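Local coordinates for effector protein Lem4 (lpg1101) (PDB 6CGK), which is a membrane-associated Legionella effector whose haloacid dehalogenase domain acts as a magnesium-dependent protein tyrosine phosphatase, at residues N59-S64 with E106-D111; K75-D80 with F186-Y191; D52-Y57 with H97-K102. The protein carries 1 engineered substitution. All coordinates share one frame; numbering follows the deposited sequence.

Interaction 1: residues N59-S64 with E106-D111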
# COMPACT_ATOMS: atom_id res chain seq x y z
N ASN A 59 -20.89 -4.71 -6.70
CA ASN A 59 -21.36 -5.64 -7.72
C ASN A 59 -20.63 -5.40 -9.04
O ASN A 59 -20.18 -6.34 -9.70
CB ASN A 59 -22.86 -5.50 -7.91
CG ASN A 59 -23.40 -6.35 -9.06
OD1 ASN A 59 -22.84 -7.41 -9.38
ND2 ASN A 59 -24.48 -5.90 -9.67
N GLU A 60 -20.48 -4.13 -9.44
CA GLU A 60 -19.72 -3.86 -10.66
C GLU A 60 -18.26 -4.30 -10.52
O GLU A 60 -17.69 -4.89 -11.46
CB GLU A 60 -19.80 -2.38 -11.02
CG GLU A 60 -18.93 -2.02 -12.26
CD GLU A 60 -19.06 -0.56 -12.67
OE1 GLU A 60 -19.91 0.14 -12.09
OE2 GLU A 60 -18.28 -0.11 -13.56
N TYR A 61 -17.64 -4.08 -9.35
CA TYR A 61 -16.30 -4.60 -9.12
C TYR A 61 -16.26 -6.11 -9.28
O TYR A 61 -15.41 -6.66 -9.99
CB TYR A 61 -15.85 -4.19 -7.73
CG TYR A 61 -14.56 -4.78 -7.24
CD1 TYR A 61 -13.34 -4.24 -7.61
CD2 TYR A 61 -14.56 -5.87 -6.35
CE1 TYR A 61 -12.13 -4.75 -7.10
CE2 TYR A 61 -13.36 -6.37 -5.85
CZ TYR A 61 -12.16 -5.83 -6.24
OH TYR A 61 -11.00 -6.38 -5.69
N ASP A 62 -17.17 -6.82 -8.61
CA ASP A 62 -17.11 -8.27 -8.66
C ASP A 62 -17.29 -8.81 -10.08
O ASP A 62 -16.73 -9.87 -10.41
CB ASP A 62 -18.16 -8.86 -7.73
CG ASP A 62 -17.78 -8.71 -6.27
OD1 ASP A 62 -16.56 -8.54 -5.97
OD2 ASP A 62 -18.69 -8.72 -5.44
N ALA A 63 -18.05 -8.10 -10.94
CA ALA A 63 -18.26 -8.51 -12.33
C ALA A 63 -17.14 -8.05 -13.25
O ALA A 63 -17.20 -8.34 -14.46
CB ALA A 63 -19.59 -7.95 -12.85
N SER A 64 -16.12 -7.38 -12.72
CA SER A 64 -15.05 -6.80 -13.51
C SER A 64 -14.03 -7.86 -13.93
O SER A 64 -13.96 -8.96 -13.37
CB SER A 64 -14.40 -5.68 -12.71
OG SER A 64 -15.31 -4.59 -12.59
N GLU A 106 -12.41 -2.15 0.99
CA GLU A 106 -13.71 -2.49 1.59
C GLU A 106 -14.40 -3.65 0.88
O GLU A 106 -15.01 -4.51 1.52
CB GLU A 106 -14.61 -1.25 1.61
CG GLU A 106 -14.12 -0.25 2.65
CD GLU A 106 -14.55 1.17 2.39
OE1 GLU A 106 -15.27 1.42 1.38
OE2 GLU A 106 -14.15 2.04 3.20
N PHE A 107 -14.37 -3.66 -0.46
CA PHE A 107 -14.96 -4.76 -1.22
C PHE A 107 -14.37 -6.10 -0.82
O PHE A 107 -15.04 -7.12 -0.95
CB PHE A 107 -14.72 -4.57 -2.73
CG PHE A 107 -15.36 -3.34 -3.35
CD1 PHE A 107 -16.47 -2.73 -2.79
CD2 PHE A 107 -14.81 -2.80 -4.50
CE1 PHE A 107 -17.05 -1.58 -3.41
CE2 PHE A 107 -15.39 -1.68 -5.15
CZ PHE A 107 -16.48 -1.06 -4.58
N GLU A 108 -13.10 -6.12 -0.43
CA GLU A 108 -12.42 -7.34 -0.03
C GLU A 108 -12.44 -7.57 1.47
O GLU A 108 -11.79 -8.50 1.96
CB GLU A 108 -10.98 -7.31 -0.54
CG GLU A 108 -10.88 -7.10 -2.05
CD GLU A 108 -11.14 -8.37 -2.81
OE1 GLU A 108 -11.14 -9.42 -2.15
OE2 GLU A 108 -11.35 -8.33 -4.06
N ASN A 109 -13.16 -6.73 2.22
CA ASN A 109 -13.31 -6.90 3.67
C ASN A 109 -11.95 -6.82 4.36
O ASN A 109 -11.67 -7.56 5.32
CB ASN A 109 -14.06 -8.19 4.02
CG ASN A 109 -14.68 -8.16 5.41
OD1 ASN A 109 -14.95 -7.09 5.97
ND2 ASN A 109 -14.92 -9.32 5.96
N ILE A 110 -11.11 -5.92 3.87
CA ILE A 110 -9.82 -5.60 4.48
C ILE A 110 -9.96 -4.33 5.30
O ILE A 110 -10.37 -3.28 4.78
CB ILE A 110 -8.73 -5.42 3.42
CG1 ILE A 110 -8.54 -6.72 2.64
CG2 ILE A 110 -7.40 -4.99 4.10
CD1 ILE A 110 -7.85 -6.51 1.31
N ASP A 111 -9.60 -4.40 6.57
CA ASP A 111 -9.66 -3.24 7.43
C ASP A 111 -8.56 -2.26 7.02
O ASP A 111 -7.42 -2.67 6.80
CB ASP A 111 -9.49 -3.71 8.88
CG ASP A 111 -9.50 -2.59 9.89
OD1 ASP A 111 -9.98 -1.48 9.59
OD2 ASP A 111 -9.07 -2.86 11.04
O HOH W 1 -15.47 -8.82 -3.61

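Interaction 2: residues K75-D80 with F186-Y191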
# COMPACT_ATOMS: atom_id res chain seq x y z
N LYS A 75 -4.54 -9.71 -0.69
CA LYS A 75 -5.56 -9.61 0.34
C LYS A 75 -5.12 -10.31 1.61
O LYS A 75 -5.17 -9.74 2.70
CB LYS A 75 -6.86 -10.23 -0.18
CG LYS A 75 -7.93 -10.41 0.84
CD LYS A 75 -9.09 -11.18 0.20
CE LYS A 75 -10.41 -11.07 0.96
NZ LYS A 75 -10.34 -11.60 2.34
N ASN A 76 -4.70 -11.57 1.48
CA ASN A 76 -4.26 -12.32 2.65
C ASN A 76 -3.07 -11.64 3.33
O ASN A 76 -3.01 -11.56 4.56
CB ASN A 76 -3.90 -13.74 2.26
CG ASN A 76 -5.10 -14.56 1.89
OD1 ASN A 76 -6.23 -14.23 2.26
ND2 ASN A 76 -4.87 -15.65 1.18
N PHE A 77 -2.13 -11.12 2.53
CA PHE A 77 -0.99 -10.41 3.09
C PHE A 77 -1.44 -9.20 3.91
O PHE A 77 -1.01 -9.01 5.05
CB PHE A 77 -0.04 -9.98 1.97
CG PHE A 77 1.15 -9.18 2.42
CD1 PHE A 77 2.30 -9.81 2.87
CD2 PHE A 77 1.13 -7.80 2.38
CE1 PHE A 77 3.40 -9.08 3.29
CE2 PHE A 77 2.23 -7.05 2.79
CZ PHE A 77 3.37 -7.69 3.26
N LEU A 78 -2.32 -8.37 3.34
CA LEU A 78 -2.78 -7.19 4.08
C LEU A 78 -3.50 -7.59 5.35
O LEU A 78 -3.32 -6.95 6.40
CB LEU A 78 -3.69 -6.34 3.20
CG LEU A 78 -2.99 -5.69 2.02
CD1 LEU A 78 -3.99 -5.20 0.92
CD2 LEU A 78 -2.10 -4.55 2.57
N GLN A 79 -4.33 -8.63 5.28
CA GLN A 79 -5.04 -9.06 6.47
C GLN A 79 -4.08 -9.60 7.51
O GLN A 79 -4.26 -9.34 8.71
CB GLN A 79 -6.09 -10.09 6.08
CG GLN A 79 -7.24 -9.49 5.31
CD GLN A 79 -8.34 -10.48 5.03
OE1 GLN A 79 -9.51 -10.10 4.97
NE2 GLN A 79 -7.98 -11.74 4.81
N ASP A 80 -3.05 -10.34 7.08
CA ASP A 80 -2.08 -10.87 8.04
C ASP A 80 -1.25 -9.76 8.66
O ASP A 80 -1.00 -9.78 9.88
CB ASP A 80 -1.15 -11.88 7.37
CG ASP A 80 -1.82 -13.21 7.06
OD1 ASP A 80 -2.86 -13.57 7.67
OD2 ASP A 80 -1.27 -13.92 6.18
N PHE A 186 3.95 -11.14 -7.34
CA PHE A 186 4.54 -10.85 -6.04
C PHE A 186 4.40 -12.04 -5.09
O PHE A 186 3.34 -12.68 -5.04
CB PHE A 186 3.89 -9.61 -5.43
CG PHE A 186 4.24 -8.34 -6.14
CD1 PHE A 186 3.54 -7.94 -7.26
CD2 PHE A 186 5.28 -7.55 -5.68
CE1 PHE A 186 3.87 -6.77 -7.92
CE2 PHE A 186 5.61 -6.37 -6.33
CZ PHE A 186 4.90 -5.98 -7.45
N LYS A 187 5.46 -12.33 -4.34
CA LYS A 187 5.49 -13.50 -3.45
C LYS A 187 5.18 -13.07 -2.02
O LYS A 187 6.03 -13.05 -1.13
CB LYS A 187 6.85 -14.19 -3.56
CG LYS A 187 7.45 -14.14 -4.96
CD LYS A 187 7.94 -15.50 -5.43
N TRP A 188 3.90 -12.71 -1.82
CA TRP A 188 3.49 -12.12 -0.54
C TRP A 188 3.79 -13.04 0.63
O TRP A 188 4.20 -12.57 1.71
CB TRP A 188 2.00 -11.76 -0.60
CG TRP A 188 1.71 -10.74 -1.65
CD1 TRP A 188 1.09 -10.95 -2.85
CD2 TRP A 188 2.04 -9.35 -1.61
NE1 TRP A 188 1.01 -9.76 -3.57
CE2 TRP A 188 1.59 -8.77 -2.82
CE3 TRP A 188 2.67 -8.53 -0.66
CZ2 TRP A 188 1.75 -7.41 -3.10
CZ3 TRP A 188 2.82 -7.19 -0.94
CH2 TRP A 188 2.37 -6.64 -2.15
N GLY A 189 3.61 -14.35 0.46
CA GLY A 189 3.94 -15.28 1.52
C GLY A 189 5.40 -15.20 1.94
O GLY A 189 5.72 -15.23 3.13
N GLU A 190 6.31 -15.09 0.96
CA GLU A 190 7.72 -14.90 1.27
C GLU A 190 7.97 -13.55 1.93
O GLU A 190 8.83 -13.44 2.82
CB GLU A 190 8.56 -15.04 0.01
CG GLU A 190 8.73 -16.48 -0.42
CD GLU A 190 9.56 -16.62 -1.68
OE1 GLU A 190 9.17 -17.40 -2.58
OE2 GLU A 190 10.61 -15.94 -1.78
N TYR A 191 7.25 -12.51 1.52
CA TYR A 191 7.43 -11.20 2.15
C TYR A 191 6.94 -11.21 3.59
O TYR A 191 7.51 -10.52 4.44
CB TYR A 191 6.71 -10.10 1.37
CG TYR A 191 6.98 -10.10 -0.12
CD1 TYR A 191 8.10 -10.74 -0.65
CD2 TYR A 191 6.11 -9.47 -1.01
CE1 TYR A 191 8.33 -10.76 -2.03
CE2 TYR A 191 6.35 -9.47 -2.38
CZ TYR A 191 7.45 -10.12 -2.88
OH TYR A 191 7.68 -10.14 -4.25

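Interaction 3: residues D52-Y57 with H97-K102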
# COMPACT_ATOMS: atom_id res chain seq x y z
N ASP A 52 -20.97 3.94 2.45
CA ASP A 52 -22.25 3.62 1.82
C ASP A 52 -22.22 3.93 0.33
O ASP A 52 -22.82 3.21 -0.48
CB ASP A 52 -23.40 4.40 2.48
CG ASP A 52 -23.73 3.91 3.88
OD1 ASP A 52 -23.44 2.74 4.18
OD2 ASP A 52 -24.30 4.70 4.67
N GLU A 53 -21.57 5.02 -0.05
CA GLU A 53 -21.54 5.35 -1.47
C GLU A 53 -20.61 4.40 -2.22
O GLU A 53 -20.90 4.00 -3.36
CB GLU A 53 -21.08 6.80 -1.67
CG GLU A 53 -22.03 7.84 -1.11
CD GLU A 53 -21.52 9.25 -1.31
OE1 GLU A 53 -20.62 9.67 -0.56
OE2 GLU A 53 -22.01 9.93 -2.24
N ARG A 54 -19.48 4.06 -1.62
CA ARG A 54 -18.56 3.15 -2.28
C ARG A 54 -19.16 1.76 -2.45
O ARG A 54 -18.97 1.12 -3.49
CB ARG A 54 -17.25 3.09 -1.48
CG ARG A 54 -16.48 4.40 -1.57
CD ARG A 54 -15.12 4.28 -0.86
NE ARG A 54 -15.14 4.07 0.60
CZ ARG A 54 -14.99 5.06 1.49
NH1 ARG A 54 -14.89 6.32 1.06
NH2 ARG A 54 -14.89 4.80 2.81
N MET A 55 -19.85 1.25 -1.43
CA MET A 55 -20.27 -0.15 -1.45
C MET A 55 -21.27 -0.42 -2.55
O MET A 55 -21.49 -1.59 -2.93
CB MET A 55 -20.86 -0.54 -0.09
CG MET A 55 -19.76 -0.70 0.99
SD MET A 55 -18.59 -2.01 0.54
CE MET A 55 -19.75 -3.11 -0.21
N ARG A 56 -21.93 0.61 -3.07
CA ARG A 56 -22.85 0.39 -4.17
C ARG A 56 -22.14 -0.13 -5.42
O ARG A 56 -22.80 -0.71 -6.30
CB ARG A 56 -23.57 1.69 -4.48
CG ARG A 56 -24.52 2.05 -3.39
CD ARG A 56 -25.43 3.20 -3.80
NE ARG A 56 -26.26 3.54 -2.65
CZ ARG A 56 -26.08 4.63 -1.92
NH1 ARG A 56 -25.14 5.49 -2.26
NH2 ARG A 56 -26.85 4.87 -0.88
N TYR A 57 -20.84 0.13 -5.54
CA TYR A 57 -20.01 -0.34 -6.65
C TYR A 57 -19.50 -1.77 -6.49
O TYR A 57 -18.85 -2.28 -7.41
CB TYR A 57 -18.82 0.63 -6.84
CG TYR A 57 -19.33 1.90 -7.49
CD1 TYR A 57 -19.96 2.89 -6.73
CD2 TYR A 57 -19.31 2.05 -8.88
CE1 TYR A 57 -20.48 4.04 -7.35
CE2 TYR A 57 -19.82 3.20 -9.50
CZ TYR A 57 -20.41 4.18 -8.73
OH TYR A 57 -20.95 5.29 -9.34
N HIS A 97 -6.84 7.34 -6.83
CA HIS A 97 -7.71 8.10 -5.93
C HIS A 97 -7.87 7.39 -4.61
O HIS A 97 -8.03 6.17 -4.56
CB HIS A 97 -9.11 8.23 -6.54
CG HIS A 97 -9.14 8.89 -7.88
ND1 HIS A 97 -9.03 10.26 -8.03
CD2 HIS A 97 -9.26 8.38 -9.12
CE1 HIS A 97 -9.10 10.56 -9.32
NE2 HIS A 97 -9.23 9.43 -10.01
N GLU A 98 -7.88 8.19 -3.53
CA GLU A 98 -8.08 7.65 -2.19
C GLU A 98 -9.35 6.83 -2.09
O GLU A 98 -9.40 5.79 -1.41
CB GLU A 98 -8.14 8.80 -1.19
CG GLU A 98 -8.15 8.30 0.22
CD GLU A 98 -8.06 9.42 1.22
OE1 GLU A 98 -7.73 10.56 0.81
OE2 GLU A 98 -8.31 9.17 2.42
N ASN A 99 -10.43 7.33 -2.68
CA ASN A 99 -11.71 6.62 -2.52
C ASN A 99 -11.76 5.35 -3.35
O ASN A 99 -12.52 4.41 -3.01
CB ASN A 99 -12.87 7.55 -2.85
CG ASN A 99 -13.07 8.57 -1.76
OD1 ASN A 99 -12.79 8.28 -0.59
ND2 ASN A 99 -13.51 9.78 -2.13
N TYR A 100 -11.00 5.27 -4.43
CA TYR A 100 -10.95 4.01 -5.16
C TYR A 100 -10.19 2.97 -4.34
O TYR A 100 -10.60 1.80 -4.25
CB TYR A 100 -10.28 4.22 -6.52
CG TYR A 100 -10.21 3.00 -7.41
CD1 TYR A 100 -11.35 2.53 -8.06
CD2 TYR A 100 -8.99 2.33 -7.60
CE1 TYR A 100 -11.28 1.42 -8.90
CE2 TYR A 100 -8.91 1.23 -8.43
CZ TYR A 100 -10.07 0.77 -9.09
OH TYR A 100 -10.01 -0.31 -9.94
N ILE A 101 -9.07 3.39 -3.76
CA ILE A 101 -8.29 2.49 -2.91
C ILE A 101 -9.13 2.01 -1.74
O ILE A 101 -9.20 0.81 -1.48
CB ILE A 101 -6.99 3.17 -2.46
CG1 ILE A 101 -6.14 3.45 -3.70
CG2 ILE A 101 -6.31 2.30 -1.35
CD1 ILE A 101 -4.89 4.38 -3.43
N LYS A 102 -9.79 2.93 -1.02
CA LYS A 102 -10.63 2.51 0.10
C LYS A 102 -11.75 1.58 -0.35
O LYS A 102 -12.08 0.61 0.34
CB LYS A 102 -11.25 3.72 0.82
CG LYS A 102 -10.21 4.57 1.58
CD LYS A 102 -10.89 5.73 2.30
CE LYS A 102 -9.93 6.49 3.19
NZ LYS A 102 -10.65 7.66 3.77

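Interaction 1: residues N59-S64 with E106-D111
At the C-terminal end of helix 98-107 of the haloacid dehalogenase domain, a Schellman motif with N109 as its C-prime residue closes the helix, and Y61 of helix 58-62 packs against this end through F107 and E108. The nearest CA atoms, those of Y61 and F107, stand 8.0 Å apart. A chi1 of 173° swings the Y61 ring away from its own backbone N and across to the other helix. CD2 of F107 lies over one face of that ring, 3.4 Å from Y61 CG and offset toward the rim, while F107 CE2 comes to 3.6 Å from Y61 CB. The two ring planes are inclined by 40°, so the rings meet obliquely.

Farther out, Y61 OH donates to OE2 of E108 over 2.6 Å, using the anti lone pair of that oxygen. The E108 chain bends at chi2, and its carboxylate is turned 76° from the tyrosine ring. A water adds a second link by donating to D62 OD1 at 2.6 Å and to F107 O at 3.2 Å. The backbone N of I70 is a further partner of Y61 OH, and L45 of helix 40-46 touches F107. One short bond to a carboxylate and one to a backbone amide thus grip the hydroxyl of a buried tyrosine, fixing the tip of its ring while F107 covers a face.

Interaction 2: residues K75-D80 with F186-Y191
Helix 72-82 and the first turn of helix 188-198 approach to 6.0 Å between the CA atoms of F77 and W188, close enough for the two side chains to pack directly on one another. Both helices pack against the parallel beta-sheet of the Rossmann-like haloacid dehalogenase fold, and the contact joins them side by side. F77 points toward helix 188-198, its ring held opposite the backbone N by a chi1 of 177°. W188 CE3 sits over the centre of the F77 ring, 3.5 Å from F77 CG. The phenyl plane and the six-membered ring of the indole are inclined by 44°, with centroids 4.7 Å apart, so the pair is oblique and the indole meets the phenyl face with its CE3 corner. Nearer the backbones, CB of F77 and CB of W188 are 3.7 Å apart.

One turn on, Y191 adds its CB at 4.0 Å from F77 CE1, while its ring turns from helix 72-82 and stacks on H179. The rings rest on the sheet: L151 touches F77, C153 touches both W188 and Y191, and L22 of strand 19-23 also meets W188. The metal site is close by, the W188 side chain being about 10 Å from the bound magnesium ion. The start of helix 188-198 is tied back on itself, since the backbone N-H of K187, at the N-cap position, donates to Y191 OH (N to OH 3.1 Å, N-H...O angle 168°), and K187 O lies over the centre of the Y191 ring.

Interaction 3: residues D52-Y57 with H97-K102
R54 of helix 51-55 reaches across to helix 98-107 and lays its guanidinium beside K102 and N99; the CA atoms of R54 and N99 are 7.7 Å apart. The close part of the contact is made by the arginine stem and the flat group it carries. R54 CD lies 3.4 Å from the backbone O of N99, and from there the chain bends at chi3 (-65°), which turns the guanidinium alongside helix 98-107. K102 CB then covers one face of that group, 3.9 Å from R54 NE and offset toward the rim. At the other end, R54 NH1 is 3.3 Å from OD1 of N99, with the guanidinium and amide planes only 24° apart.

The firm polar partners of this arginine lie elsewhere: NE forms a salt bridge with E106 one turn beyond K102, and NH1 bonds to K48 O. The outer side is looser. K102 runs out extended past CG, and its NZ forms a salt bridge to E98 OE2 (3.1 Å), weak as a hydrogen bond. K102 NZ and R54 NH2 are 5.2 Å apart, and the acids E106 and E98 probably offset the two nearby positive charges.

Helix 40-46 joins the group through S46, whose O accepts from N99 ND2. On the sheet side of helix 98-107, I101 and K102 touch I117 of strand 116-118, so the helix lies between helix 51-55 and this outermost strand.

How the interactions relate
Interactions 1 and 3 share helix 98-107, with centres 9 Å apart: consecutive helices 51-55 and 58-62 meet its early turns and its C-terminal end. The bridge between E106 OE1 and R54 NE (2.8 Å) joins them, and the F107 ring also packs on M55 and Y57. Interaction 2 lies 18 Å from interaction 1, centre to centre, yet touches it where I110 packs on K75 and L78; interactions 2 and 3 do not touch. Two contacts approach the magnesium site from different parts of the fold, interaction 3 lying away from it: the Y61 side chain is about 9 Å from that of D25, and the W188 side chain about 8 Å from that of the engineered N23.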